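Local coordinates for protein Aln2 (Streptomyces sp. CM020, PDB 6P7L) that belongs to the SnoaL-like branch of the NTF2-like superfamily and probably serves in the biosynthesis of the polyketide antibiotic alnumycin, at residues 38-43 / 104-109. Numbering follows the deposited sequence.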
loop_
_atom_site.group_PDB
_atom_site.type_symbol
_atom_site.label_atom_id
_atom_site.label_comp_id
_atom_site.label_asym_id
_atom_site.label_seq_id
_atom_site.Cartn_x
_atom_site.Cartn_y
_atom_site.Cartn_z
ATOM N N VAL A 38 7.592 -6.295 -10.746
ATOM C CA VAL A 38 7.390 -7.378 -9.798
ATOM C C VAL A 38 8.663 -7.606 -8.990
ATOM O O VAL A 38 8.610 -7.783 -7.769
ATOM C CB VAL A 38 6.939 -8.647 -10.532
ATOM C CG1 VAL A 38 6.962 -9.872 -9.629
ATOM C CG2 VAL A 38 5.527 -8.449 -11.093
ATOM N N GLU A 39 9.821 -7.595 -9.659
ATOM C CA GLU A 39 11.098 -7.816 -8.984
ATOM C C GLU A 39 11.340 -6.771 -7.899
ATOM O O GLU A 39 11.835 -7.096 -6.805
ATOM C CB GLU A 39 12.227 -7.785 -9.999
ATOM C CG GLU A 39 13.547 -8.234 -9.419
ATOM C CD GLU A 39 14.672 -8.218 -10.406
ATOM O OE1 GLU A 39 14.536 -7.612 -11.510
ATOM O OE2 GLU A 39 15.701 -8.845 -10.068
ATOM N N VAL A 40 11.010 -5.508 -8.197
ATOM C CA VAL A 40 11.149 -4.421 -7.236
ATOM C C VAL A 40 10.213 -4.618 -6.045
ATOM O O VAL A 40 10.624 -4.453 -4.889
ATOM C CB VAL A 40 10.913 -3.064 -7.932
ATOM C CG1 VAL A 40 10.794 -1.926 -6.915
ATOM C CG2 VAL A 40 12.031 -2.759 -8.916
ATOM N N THR A 41 8.953 -4.989 -6.289
ATOM C CA THR A 41 8.050 -5.173 -5.149
ATOM C C THR A 41 8.556 -6.268 -4.225
ATOM O O THR A 41 8.398 -6.182 -2.997
ATOM C CB THR A 41 6.614 -5.518 -5.560
ATOM O OG1 THR A 41 6.516 -6.866 -6.067
ATOM C CG2 THR A 41 6.052 -4.521 -6.579
ATOM N N GLN A 42 9.133 -7.316 -4.798
ATOM C CA GLN A 42 9.596 -8.450 -3.994
ATOM C C GLN A 42 10.871 -8.087 -3.245
ATOM O O GLN A 42 11.069 -8.510 -2.102
ATOM C CB GLN A 42 9.805 -9.685 -4.878
ATOM C CG GLN A 42 8.513 -10.145 -5.549
ATOM C CD GLN A 42 7.422 -10.391 -4.531
ATOM O OE1 GLN A 42 7.461 -11.370 -3.780
ATOM N NE2 GLN A 42 6.508 -9.424 -4.416
ATOM N N PHE A 43 11.766 -7.327 -3.886
ATOM C CA PHE A 43 12.954 -6.843 -3.193
ATOM C C PHE A 43 12.579 -6.054 -1.942
ATOM O O PHE A 43 13.109 -6.291 -0.854
ATOM C CB PHE A 43 13.779 -5.969 -4.132
ATOM C CG PHE A 43 14.962 -5.315 -3.458
ATOM C CD1 PHE A 43 16.140 -6.002 -3.244
ATOM C CD2 PHE A 43 14.873 -3.989 -3.049
ATOM C CE1 PHE A 43 17.212 -5.375 -2.639
ATOM C CE2 PHE A 43 15.918 -3.378 -2.429
ATOM C CZ PHE A 43 17.095 -4.073 -2.221
ATOM N N ASP A 104 4.172 3.124 -0.428
ATOM C CA ASP A 104 3.093 3.268 -1.396
ATOM C C ASP A 104 3.464 4.356 -2.388
ATOM O O ASP A 104 4.450 5.096 -2.211
ATOM C CB ASP A 104 1.785 3.578 -0.671
ATOM C CG ASP A 104 0.546 3.142 -1.427
ATOM O OD1 ASP A 104 0.640 2.426 -2.458
ATOM O OD2 ASP A 104 -0.539 3.531 -0.948
ATOM N N MET A 105 2.655 4.429 -3.457
ATOM C CA MET A 105 2.781 5.444 -4.512
ATOM C C MET A 105 4.188 5.429 -5.117
ATOM O O MET A 105 4.865 6.475 -5.204
ATOM C CB MET A 105 2.472 6.865 -4.008
ATOM C CG MET A 105 1.048 7.283 -3.692
ATOM S SD MET A 105 -0.264 6.828 -4.841
ATOM C CE MET A 105 -0.468 5.340 -3.850
ATOM N N MET A 106 4.633 4.244 -5.530
ATOM C CA MET A 106 6.015 4.043 -5.950
ATOM C C MET A 106 6.177 4.154 -7.463
ATOM O O MET A 106 5.556 3.390 -8.211
ATOM C CB MET A 106 6.519 2.676 -5.498
ATOM C CG MET A 106 7.945 2.448 -5.837
ATOM S SD MET A 106 8.451 0.782 -5.354
ATOM C CE MET A 106 8.269 0.901 -3.558
ATOM N N THR A 107 7.022 5.100 -7.902
ATOM C CA THR A 107 7.470 5.190 -9.286
ATOM C C THR A 107 8.707 4.310 -9.446
ATOM O O THR A 107 9.536 4.172 -8.527
ATOM C CB THR A 107 7.800 6.627 -9.730
ATOM O OG1 THR A 107 8.855 7.151 -8.917
ATOM C CG2 THR A 107 6.552 7.535 -9.659
ATOM N N VAL A 108 8.842 3.733 -10.629
ATOM C CA VAL A 108 9.966 2.857 -10.957
ATOM C C VAL A 108 10.457 3.208 -12.359
ATOM O O VAL A 108 9.664 3.192 -13.305
ATOM C CB VAL A 108 9.570 1.359 -10.894
ATOM C CG1 VAL A 108 10.773 0.510 -11.318
ATOM C CG2 VAL A 108 9.078 0.983 -9.523
ATOM N N GLU A 109 11.758 3.485 -12.511
ATOM C CA GLU A 109 12.339 3.797 -13.814
ATOM C C GLU A 109 13.613 2.987 -13.956
ATOM O O GLU A 109 14.409 2.954 -13.018
ATOM C CB GLU A 109 12.659 5.306 -13.924
#
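Val40, on helix 34-52, meets Met106 and Val108 of strand 98-110 through methyl groups and a thioether sulfur, with no hydrogen bond between the two segments. From CB, which points toward the strand, the valine divides its work. Val40 CG1, anti to the backbone N (chi1 169°), lies 3.9 Å from Met106 SD. Val40 CG2, beside the backbone N, faces the second strand residue and comes within 4.2 Å of Val108 CG1. One branch thus serves each of two alternate strand residues, whose side chains emerge on the same face. Met106 reaches the helix with CG and SD extended, and bends only at its last torsion (chi3 -65°), so that the sulfur, not the terminal methyl, is its nearest atom to Val40. The backbones stay well apart, 8.3 Å between Val40 CA and Val108 CA, and the touching surface is small. One residue along the helix, Thr41 gives its OG1 to Val38 O at 2.9 Å, and that carbonyl also accepts the backbone N of Gln42, so two donors share it. Thr41 OG1 in turn accepts Gln42 NE2 at 3.0 Å in an almost straight bond (170°), the oxygen lying in the plane of the Gln42 side-chain amide, which helps fix the amide's rotation. Gln42 then reaches across the trimer: NE2 and OE1 bond Met106 O and Val108 N of a neighbouring subunit, bridging its strand backbone. Within the chain, Val40 also packs on Leu152 of strand 151-161, while Val108 touches Leu36 and Tyr37 of the helix and Thr118 of strand 116-127. The contact therefore sets helix 34-52 against strand 98-110, at one edge of the curved NTF2-like sheet within this chain.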